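PDB 6OFQ: heme-binding protein A / AI-2 binding protein A from Helicobacter pylori SS1, which probably captures short peptides in the periplasm, the tetrapeptide STSA being bound in this crystal form, and hands them to an ABC transporter for import. Local coordinates for residues M147-S155 and T167-N178; P281-A289 and H509-T519. All coordinates share one frame; numbering follows the deposited sequence.

How the contacts relate
Contact 1 and contact 2 lie on opposite sides of the chain's centre, with their own centres about 37 Å apart and about 15 Å between their nearest atoms. Contact 1 is the more buried: it joins the ends of the hairpin formed by strands 153-160 and 163-168, and only 11 residues lie between its segments. Contact 2 is nearer the surface and pairs strand 283-288 with the end of strand 497-510, its segments 219 residues of chain apart. Both use antiparallel backbone pairing and bridging waters, yet contact 1 adds an apolar cluster and an asparagine on a helix end, whereas contact 2 adds the H509-D286 bond and a direct S288-T518 hydroxyl bond.

Contact 1 (M147-S155 and T167-N178); sequences MGMSHIIKS and TLNGPEAPFLAN
I152 meets E172 and F175 at about the level where the short helix 149-152 gives way to strand 153-160, and together with N169 and T167 it buries the largest share of surface here. With CG1 beside its backbone N and CG2 anti to it (chi1 -67°), the isoleucine sends CG1 and CD1 against the E172 carboxylate, CG1 lying 3.6 Å from OE1, while CG2 reaches CD1 of F175. The two side chains of I152 and E172 cross at about a right angle, and the glutamate oxygens are held beyond this contact by salt bridges to K472 and R473. L168 CD2 sits over the centre of one face of the F175 ring, and I153 CG1 approaches ring atom CE1 at 3.9 Å.

N169 grips the helix end twice. Its backbone N bonds I152 O at 2.9 Å, and its ND2 gives a straight bond to H151 O (166°), coming from above the carbonyl plane although the acceptor lies close to the plane of the asparagine amide. The same ND2 donates to a water that in turn donates to I153 O. OD1 of N169 rests against K154 CB at 3.3 Å.

T167 O accepts from both K154 N (2.8 Å) and S155 N (3.1 Å), the signature of a classic beta bulge, and T167 N returns a bond to S155 O. A second water joins S155 OG to T167 OG1.

The chemistry thus divides in two: backbone carbonyls at the helix end and bulge are satisfied by N169, strand amides and water, while I152, I153, L168 and F175 pack into an apolar cluster, and the E172 carboxylate, held by K472 and R473, lies against I152 at its margin.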
loop_
_atom_site.group_PDB
_atom_site.type_symbol
_atom_site.label_atom_id
_atom_site.label_comp_id
_atom_site.label_asym_id
_atom_site.label_seq_id
_atom_site.Cartn_x
_atom_site.Cartn_y
_atom_site.Cartn_z
ATOM N N MET A 147 8.608 5.448 8.217
ATOM C CA MET A 147 8.227 6.852 8.139
ATOM C C MET A 147 8.915 7.777 9.176
ATOM O O MET A 147 8.768 9.003 9.144
ATOM C CB MET A 147 6.696 7.000 8.215
ATOM C CG MET A 147 5.979 6.431 6.996
ATOM S SD MET A 147 4.185 6.429 7.129
ATOM C CE MET A 147 3.763 8.144 7.389
ATOM N N GLY A 148 9.501 7.193 10.201
ATOM C CA GLY A 148 10.095 7.961 11.293
ATOM C C GLY A 148 9.050 8.638 12.146
ATOM O O GLY A 148 9.248 9.760 12.624
ATOM N N MET A 149 7.938 7.966 12.376
ATOM C CA MET A 149 6.884 8.553 13.205
ATOM C C MET A 149 7.344 8.907 14.639
ATOM O O MET A 149 6.815 9.882 15.221
ATOM C CB MET A 149 5.708 7.596 13.264
ATOM C CG MET A 149 4.917 7.498 11.956
ATOM S SD MET A 149 3.984 8.957 11.512
ATOM C CE MET A 149 2.690 8.802 12.730
ATOM N N SER A 150 8.309 8.165 15.161
ATOM C CA SER A 150 8.803 8.527 16.496
ATOM C C SER A 150 9.629 9.797 16.488
ATOM O O SER A 150 9.774 10.344 17.588
ATOM C CB SER A 150 9.681 7.402 17.046
ATOM O OG SER A 150 8.894 6.249 17.334
ATOM N N HIS A 151 10.233 10.229 15.387
ATOM C CA HIS A 151 10.845 11.529 15.206
ATOM C C HIS A 151 9.820 12.640 15.071
ATOM O O HIS A 151 10.151 13.802 15.348
ATOM C CB HIS A 151 11.778 11.535 13.996
ATOM C CG HIS A 151 12.834 10.480 14.106
ATOM N ND1 HIS A 151 13.653 10.384 15.210
ATOM C CD2 HIS A 151 13.116 9.411 13.324
ATOM C CE1 HIS A 151 14.422 9.318 15.087
ATOM N NE2 HIS A 151 14.140 8.735 13.934
ATOM N N ILE A 152 8.697 12.343 14.434
ATOM C CA ILE A 152 7.652 13.340 14.150
ATOM C C ILE A 152 6.890 13.714 15.404
ATOM O O ILE A 152 6.642 14.891 15.695
ATOM C CB ILE A 152 6.708 12.797 13.073
ATOM C CG1 ILE A 152 7.443 12.676 11.729
ATOM C CG2 ILE A 152 5.458 13.632 12.873
ATOM C CD1 ILE A 152 6.696 11.909 10.645
ATOM N N ILE A 153 6.452 12.710 16.144
ATOM C CA ILE A 153 5.602 12.910 17.319
ATOM C C ILE A 153 6.441 13.094 18.572
ATOM O O ILE A 153 7.290 12.257 18.918
ATOM C CB ILE A 153 4.615 11.725 17.511
ATOM C CG1 ILE A 153 3.703 11.586 16.298
ATOM C CG2 ILE A 153 3.890 11.882 18.836
ATOM C CD1 ILE A 153 2.868 10.322 16.319
ATOM N N LYS A 154 6.281 14.268 19.199
ATOM C CA LYS A 154 6.871 14.553 20.531
ATOM C C LYS A 154 6.084 13.898 21.647
ATOM O O LYS A 154 6.674 13.286 22.533
ATOM C CB LYS A 154 7.102 16.050 20.692
ATOM C CG LYS A 154 7.649 16.466 22.070
ATOM C CD LYS A 154 7.879 17.972 22.154
ATOM C CE LYS A 154 8.512 18.261 23.505
ATOM N NZ LYS A 154 9.041 19.649 23.443
ATOM N N SER A 155 4.774 14.094 21.657
ATOM C CA SER A 155 3.909 13.491 22.640
ATOM C C SER A 155 2.510 13.237 22.136
ATOM O O SER A 155 2.062 13.877 21.184
ATOM C CB SER A 155 3.839 14.400 23.863
ATOM O OG SER A 155 3.313 15.664 23.563
ATOM N N THR A 167 1.451 16.446 20.005
ATOM C CA THR A 167 2.386 17.543 19.797
ATOM C C THR A 167 3.532 17.015 18.976
ATOM O O THR A 167 4.081 15.941 19.266
ATOM C CB THR A 167 2.899 18.053 21.171
ATOM O OG1 THR A 167 1.754 18.433 21.962
ATOM C CG2 THR A 167 3.861 19.225 20.954
ATOM N N LEU A 168 3.875 17.777 17.948
ATOM C CA LEU A 168 4.941 17.352 17.011
ATOM C C LEU A 168 6.262 18.035 17.295
ATOM O O LEU A 168 6.302 19.123 17.875
ATOM C CB LEU A 168 4.514 17.589 15.585
ATOM C CG LEU A 168 3.213 17.032 15.089
ATOM C CD1 LEU A 168 3.057 17.182 13.587
ATOM C CD2 LEU A 168 2.936 15.619 15.534
ATOM N N ASN A 169 7.368 17.410 16.871
ATOM C CA ASN A 169 8.657 18.059 16.973
ATOM C C ASN A 169 8.881 19.156 15.961
ATOM O O ASN A 169 9.828 19.950 16.122
ATOM C CB ASN A 169 9.765 17.004 16.912
ATOM C CG ASN A 169 9.869 16.183 18.174
ATOM O OD1 ASN A 169 9.946 16.755 19.274
ATOM N ND2 ASN A 169 9.926 14.849 18.066
ATOM N N GLY A 170 8.060 19.199 14.910
ATOM C CA GLY A 170 8.204 20.193 13.867
ATOM C C GLY A 170 6.975 20.035 12.975
ATOM O O GLY A 170 6.272 19.023 13.046
ATOM N N PRO A 171 6.641 21.067 12.192
ATOM C CA PRO A 171 5.471 20.950 11.315
ATOM C C PRO A 171 5.660 19.815 10.307
ATOM O O PRO A 171 6.763 19.537 9.862
ATOM C CB PRO A 171 5.397 22.291 10.585
ATOM C CG PRO A 171 6.696 22.938 10.846
ATOM C CD PRO A 171 7.359 22.347 12.005
ATOM N N GLU A 172 4.565 19.116 10.033
ATOM C CA GLU A 172 4.548 17.878 9.225
ATOM C C GLU A 172 3.315 17.944 8.352
ATOM O O GLU A 172 2.232 17.531 8.716
ATOM C CB GLU A 172 4.547 16.661 10.165
ATOM C CG GLU A 172 4.665 15.325 9.456
ATOM C CD GLU A 172 6.029 15.034 8.850
ATOM O OE1 GLU A 172 7.054 15.427 9.428
ATOM O OE2 GLU A 172 5.969 14.311 7.813
ATOM N N ALA A 173 3.439 18.439 7.128
ATOM C CA ALA A 173 2.317 18.648 6.231
ATOM C C ALA A 173 1.477 17.385 6.020
ATOM O O ALA A 173 0.262 17.506 6.063
ATOM C CB ALA A 173 2.754 19.263 4.898
ATOM N N PRO A 174 2.092 16.224 5.826
ATOM C CA PRO A 174 1.280 14.990 5.664
ATOM C C PRO A 174 0.625 14.434 6.883
ATOM O O PRO A 174 -0.111 13.461 6.764
ATOM C CB PRO A 174 2.298 13.962 5.149
ATOM C CG PRO A 174 3.478 14.753 4.729
ATOM C CD PRO A 174 3.526 15.966 5.568
ATOM N N PHE A 175 0.820 15.017 8.069
ATOM C CA PHE A 175 0.411 14.316 9.302
ATOM C C PHE A 175 -1.069 14.004 9.342
ATOM O O PHE A 175 -1.438 12.882 9.716
ATOM C CB PHE A 175 0.848 15.132 10.542
ATOM C CG PHE A 175 0.749 14.381 11.865
ATOM C CD1 PHE A 175 1.559 13.300 12.135
ATOM C CD2 PHE A 175 -0.297 14.681 12.751
ATOM C CE1 PHE A 175 1.413 12.646 13.351
ATOM C CE2 PHE A 175 -0.461 14.011 13.953
ATOM C CZ PHE A 175 0.385 12.976 14.217
ATOM N N LEU A 176 -1.960 14.941 9.009
ATOM C CA LEU A 176 -3.374 14.672 9.084
ATOM C C LEU A 176 -3.738 13.513 8.174
ATOM O O LEU A 176 -4.451 12.592 8.622
ATOM C CB LEU A 176 -4.200 15.903 8.751
ATOM C CG LEU A 176 -5.701 15.753 8.938
ATOM C CD1 LEU A 176 -6.121 15.568 10.363
ATOM C CD2 LEU A 176 -6.392 16.948 8.295
ATOM N N ALA A 177 -3.242 13.494 6.934
ATOM C CA ALA A 177 -3.555 12.407 6.011
ATOM C C ALA A 177 -2.943 11.079 6.477
ATOM O O ALA A 177 -3.573 10.009 6.395
ATOM C CB ALA A 177 -2.982 12.740 4.641
ATOM N N ASN A 178 -1.794 11.154 7.132
ATOM C CA ASN A 178 -1.133 9.984 7.686
ATOM C C ASN A 178 -2.062 9.237 8.660
ATOM O O ASN A 178 -2.087 7.985 8.796
ATOM C CB ASN A 178 0.172 10.246 8.408
ATOM C CG ASN A 178 1.274 10.676 7.491
ATOM O OD1 ASN A 178 1.246 10.483 6.271
ATOM N ND2 ASN A 178 2.268 11.247 8.146
HETATM O O HOH W 1 10.011 12.587 19.802
HETATM O O HOH W 2 0.604 16.115 23.172
#

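Contact 2 (P281-A289 and H509-T519); sequences PNIVVDKSA and HLSKVKGYKTT
An antiparallel strand pair at one margin of a mixed sheet sets the frame of this contact: strand 283-288 runs beside the end of strand 497-510, after which the chain makes a type I turn from L510 to V513 and comes back past D286 and S288. V284 and H509 form the hydrogen-bonded pair, V284 N reaching H509 O at 2.9 Å and H509 N reaching V284 O at 2.8 Å. S511 N adds a bond to N282 O.

The H509 ring leans toward strand 283-288, its CG lodged between backbone N and carbonyl carbon (chi1 58°), and lies alongside V284. This brings V284 CB over one ring face, a CH-pi contact 4.2 Å from the centroid. Both ring nitrogens are used: NE2 donates to D286 OD1 at 2.8 Å, and ND1 to L510 O. The D286 bond lies in the ring plane but meets the carboxylate from above its own plane, the two planes being 76° apart. L510 O also accepts V513 N, from the opposite face of its carbonyl.

Two waters donate to D286 OD2; one also donates to Y516 O, and the other accepts from T518 N. Farther along, S288 OG and T518 OG1 share a 2.7 Å hydrogen bond, and D286 CB touches T518 CG2.

With donors on both ring nitrogens, H509 would be expected to carry positive charge, stabilised by D286. D286 thus links its own strand directly to the end of strand 497-510 through H509, and through two waters to the returning chain at Y516 and T518.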
loop_
_atom_site.group_PDB
_atom_site.type_symbol
_atom_site.label_atom_id
_atom_site.label_comp_id
_atom_site.label_asym_id
_atom_site.label_seq_id
_atom_site.Cartn_x
_atom_site.Cartn_y
_atom_site.Cartn_z
ATOM N N PRO A 281 -21.501 -11.491 -21.518
ATOM C CA PRO A 281 -22.742 -11.113 -20.861
ATOM C C PRO A 281 -22.438 -10.878 -19.371
ATOM O O PRO A 281 -21.815 -11.714 -18.698
ATOM C CB PRO A 281 -23.654 -12.350 -21.009
ATOM C CG PRO A 281 -22.900 -13.396 -21.774
ATOM C CD PRO A 281 -21.456 -12.959 -21.726
ATOM N N ASN A 282 -22.908 -9.722 -18.932
ATOM C CA ASN A 282 -22.983 -9.472 -17.503
ATOM C C ASN A 282 -21.634 -9.195 -16.843
ATOM O O ASN A 282 -21.560 -9.261 -15.604
ATOM C CB ASN A 282 -23.556 -10.676 -16.757
ATOM C CG ASN A 282 -24.900 -11.097 -17.270
ATOM O OD1 ASN A 282 -25.765 -10.264 -17.551
ATOM N ND2 ASN A 282 -25.090 -12.407 -17.334
ATOM N N ILE A 283 -20.596 -8.861 -17.609
ATOM C CA ILE A 283 -19.311 -8.508 -17.005
ATOM C C ILE A 283 -18.993 -7.100 -17.419
ATOM O O ILE A 283 -19.235 -6.723 -18.569
ATOM C CB ILE A 283 -18.197 -9.484 -17.377
ATOM C CG1 ILE A 283 -18.503 -10.798 -16.645
ATOM C CG2 ILE A 283 -16.791 -8.908 -17.105
ATOM C CD1 ILE A 283 -17.636 -11.975 -17.015
ATOM N N VAL A 284 -18.483 -6.323 -16.477
ATOM C CA VAL A 284 -18.053 -4.915 -16.661
ATOM C C VAL A 284 -16.576 -4.971 -16.254
ATOM O O VAL A 284 -16.226 -5.618 -15.250
ATOM C CB VAL A 284 -18.893 -3.969 -15.762
ATOM C CG1 VAL A 284 -18.335 -2.556 -15.530
ATOM C CG2 VAL A 284 -20.308 -3.889 -16.337
ATOM N N VAL A 285 -15.740 -4.167 -16.904
ATOM C CA VAL A 285 -14.374 -4.035 -16.469
ATOM C C VAL A 285 -14.194 -2.547 -16.185
ATOM O O VAL A 285 -14.108 -1.735 -17.124
ATOM C CB VAL A 285 -13.375 -4.527 -17.509
ATOM C CG1 VAL A 285 -11.959 -4.323 -17.002
ATOM C CG2 VAL A 285 -13.595 -6.019 -17.729
ATOM N N ASP A 286 -14.045 -2.213 -14.896
ATOM C CA ASP A 286 -13.799 -0.808 -14.548
ATOM C C ASP A 286 -12.352 -0.465 -14.833
ATOM O O ASP A 286 -11.441 -1.300 -14.641
ATOM C CB ASP A 286 -13.940 -0.638 -13.022
ATOM C CG ASP A 286 -15.332 -0.801 -12.474
ATOM O OD1 ASP A 286 -16.281 -0.923 -13.250
ATOM O OD2 ASP A 286 -15.461 -0.633 -11.229
ATOM N N LYS A 287 -12.084 0.749 -15.338
ATOM C CA LYS A 287 -10.717 1.178 -15.641
ATOM C C LYS A 287 -10.555 2.618 -15.257
ATOM O O LYS A 287 -11.425 3.442 -15.577
ATOM C CB LYS A 287 -10.385 1.047 -17.138
ATOM C CG LYS A 287 -10.605 -0.343 -17.711
ATOM C CD LYS A 287 -10.233 -0.451 -19.198
ATOM C CE LYS A 287 -10.937 -1.644 -19.813
ATOM N NZ LYS A 287 -12.399 -1.347 -19.970
ATOM N N SER A 288 -9.468 2.906 -14.560
ATOM C CA SER A 288 -9.081 4.296 -14.352
ATOM C C SER A 288 -7.574 4.471 -14.284
ATOM O O SER A 288 -6.853 3.487 -14.327
ATOM C CB SER A 288 -9.747 4.842 -13.085
ATOM O OG SER A 288 -9.238 4.222 -11.918
ATOM N N ALA A 289 -7.085 5.708 -14.349
ATOM C CA ALA A 289 -5.655 5.889 -14.499
ATOM C C ALA A 289 -4.764 5.281 -13.441
ATOM O O ALA A 289 -3.685 4.684 -13.650
ATOM C CB ALA A 289 -5.358 7.378 -14.520
ATOM N N HIS A 509 -15.781 -7.142 -12.920
ATOM C CA HIS A 509 -16.795 -7.582 -11.993
ATOM C C HIS A 509 -18.082 -7.867 -12.706
ATOM O O HIS A 509 -18.274 -7.508 -13.857
ATOM C CB HIS A 509 -17.002 -6.558 -10.870
ATOM C CG HIS A 509 -17.395 -5.213 -11.356
ATOM N ND1 HIS A 509 -18.696 -4.816 -11.576
ATOM C CD2 HIS A 509 -16.632 -4.161 -11.728
ATOM C CE1 HIS A 509 -18.726 -3.564 -11.987
ATOM N NE2 HIS A 509 -17.481 -3.158 -12.115
ATOM N N LEU A 510 -18.953 -8.605 -12.024
ATOM C CA LEU A 510 -20.305 -8.735 -12.555
ATOM C C LEU A 510 -21.065 -7.408 -12.619
ATOM O O LEU A 510 -20.856 -6.542 -11.753
ATOM C CB LEU A 510 -21.103 -9.802 -11.767
ATOM C CG LEU A 510 -20.478 -11.153 -11.644
ATOM C CD1 LEU A 510 -21.280 -12.050 -10.732
ATOM C CD2 LEU A 510 -20.320 -11.858 -12.975
ATOM N N SER A 511 -21.905 -7.255 -13.639
ATOM C CA SER A 511 -22.702 -6.035 -13.799
ATOM C C SER A 511 -23.588 -5.709 -12.617
ATOM O O SER A 511 -23.788 -4.521 -12.322
ATOM C CB SER A 511 -23.535 -6.087 -15.081
ATOM O OG SER A 511 -24.416 -7.192 -15.030
ATOM N N LYS A 512 -24.049 -6.745 -11.903
ATOM C CA LYS A 512 -24.909 -6.523 -10.736
ATOM C C LYS A 512 -24.150 -5.900 -9.569
ATOM O O LYS A 512 -24.760 -5.426 -8.625
ATOM C CB LYS A 512 -25.512 -7.838 -10.177
ATOM C CG LYS A 512 -24.522 -8.818 -9.550
ATOM C CD LYS A 512 -24.989 -10.120 -8.842
ATOM C CE LYS A 512 -25.136 -11.167 -9.900
ATOM N NZ LYS A 512 -25.728 -12.430 -9.354
ATOM N N VAL A 513 -22.826 -5.956 -9.557
ATOM C CA VAL A 513 -22.047 -5.388 -8.441
ATOM C C VAL A 513 -21.855 -3.884 -8.721
ATOM O O VAL A 513 -21.229 -3.516 -9.708
ATOM C CB VAL A 513 -20.688 -6.106 -8.267
ATOM C CG1 VAL A 513 -19.863 -5.425 -7.171
ATOM C CG2 VAL A 513 -20.897 -7.589 -7.988
ATOM N N LYS A 514 -22.424 -3.092 -7.827
ATOM C CA LYS A 514 -22.418 -1.640 -7.948
ATOM C C LYS A 514 -21.736 -1.018 -6.754
ATOM O O LYS A 514 -21.622 -1.636 -5.694
ATOM C CB LYS A 514 -23.845 -1.118 -7.886
ATOM C CG LYS A 514 -24.775 -1.664 -8.952
ATOM C CD LYS A 514 -24.273 -1.363 -10.328
ATOM C CE LYS A 514 -25.290 -1.899 -11.332
ATOM N NZ LYS A 514 -24.937 -1.320 -12.651
ATOM N N GLY A 515 -21.263 0.222 -6.961
ATOM C CA GLY A 515 -20.743 0.983 -5.842
ATOM C C GLY A 515 -19.255 0.870 -5.616
ATOM O O GLY A 515 -18.713 1.666 -4.818
ATOM N N TYR A 516 -18.631 -0.147 -6.178
ATOM C CA TYR A 516 -17.184 -0.240 -6.055
ATOM C C TYR A 516 -16.567 0.898 -6.863
ATOM O O TYR A 516 -17.049 1.197 -7.953
ATOM C CB TYR A 516 -16.688 -1.580 -6.568
ATOM C CG TYR A 516 -15.196 -1.819 -6.421
ATOM C CD1 TYR A 516 -14.679 -2.275 -5.212
ATOM C CD2 TYR A 516 -14.315 -1.528 -7.441
ATOM C CE1 TYR A 516 -13.339 -2.557 -5.067
ATOM C CE2 TYR A 516 -12.968 -1.798 -7.308
ATOM C CZ TYR A 516 -12.491 -2.245 -6.098
ATOM O OH TYR A 516 -11.128 -2.503 -5.920
ATOM N N LYS A 517 -15.447 1.407 -6.373
ATOM C CA LYS A 517 -14.760 2.505 -7.082
ATOM C C LYS A 517 -13.282 2.153 -7.174
ATOM O O LYS A 517 -12.645 1.799 -6.198
ATOM C CB LYS A 517 -15.031 3.835 -6.382
ATOM C CG LYS A 517 -16.412 4.393 -6.703
ATOM C CD LYS A 517 -16.764 5.703 -6.054
ATOM C CE LYS A 517 -18.118 6.199 -6.532
ATOM N NZ LYS A 517 -19.185 5.213 -6.795
ATOM N N THR A 518 -12.714 2.339 -8.369
ATOM C CA THR A 518 -11.287 2.134 -8.564
ATOM C C THR A 518 -10.471 3.426 -8.198
ATOM O O THR A 518 -9.258 3.371 -8.112
ATOM C CB THR A 518 -10.906 1.771 -10.025
ATOM O OG1 THR A 518 -11.368 2.843 -10.871
ATOM C CG2 THR A 518 -11.473 0.427 -10.399
ATOM N N THR A 519 -11.172 4.538 -8.057
ATOM C CA THR A 519 -10.583 5.857 -7.787
ATOM C C THR A 519 -10.333 6.062 -6.302
ATOM O O THR A 519 -10.943 5.442 -5.444
ATOM C CB THR A 519 -11.497 6.961 -8.328
ATOM O OG1 THR A 519 -12.811 6.873 -7.773
ATOM C CG2 THR A 519 -11.561 6.857 -9.889
HETATM O O HOH W 3 -17.749 -0.172 -10.209
HETATM O O HOH W 4 -14.531 2.094 -10.682
#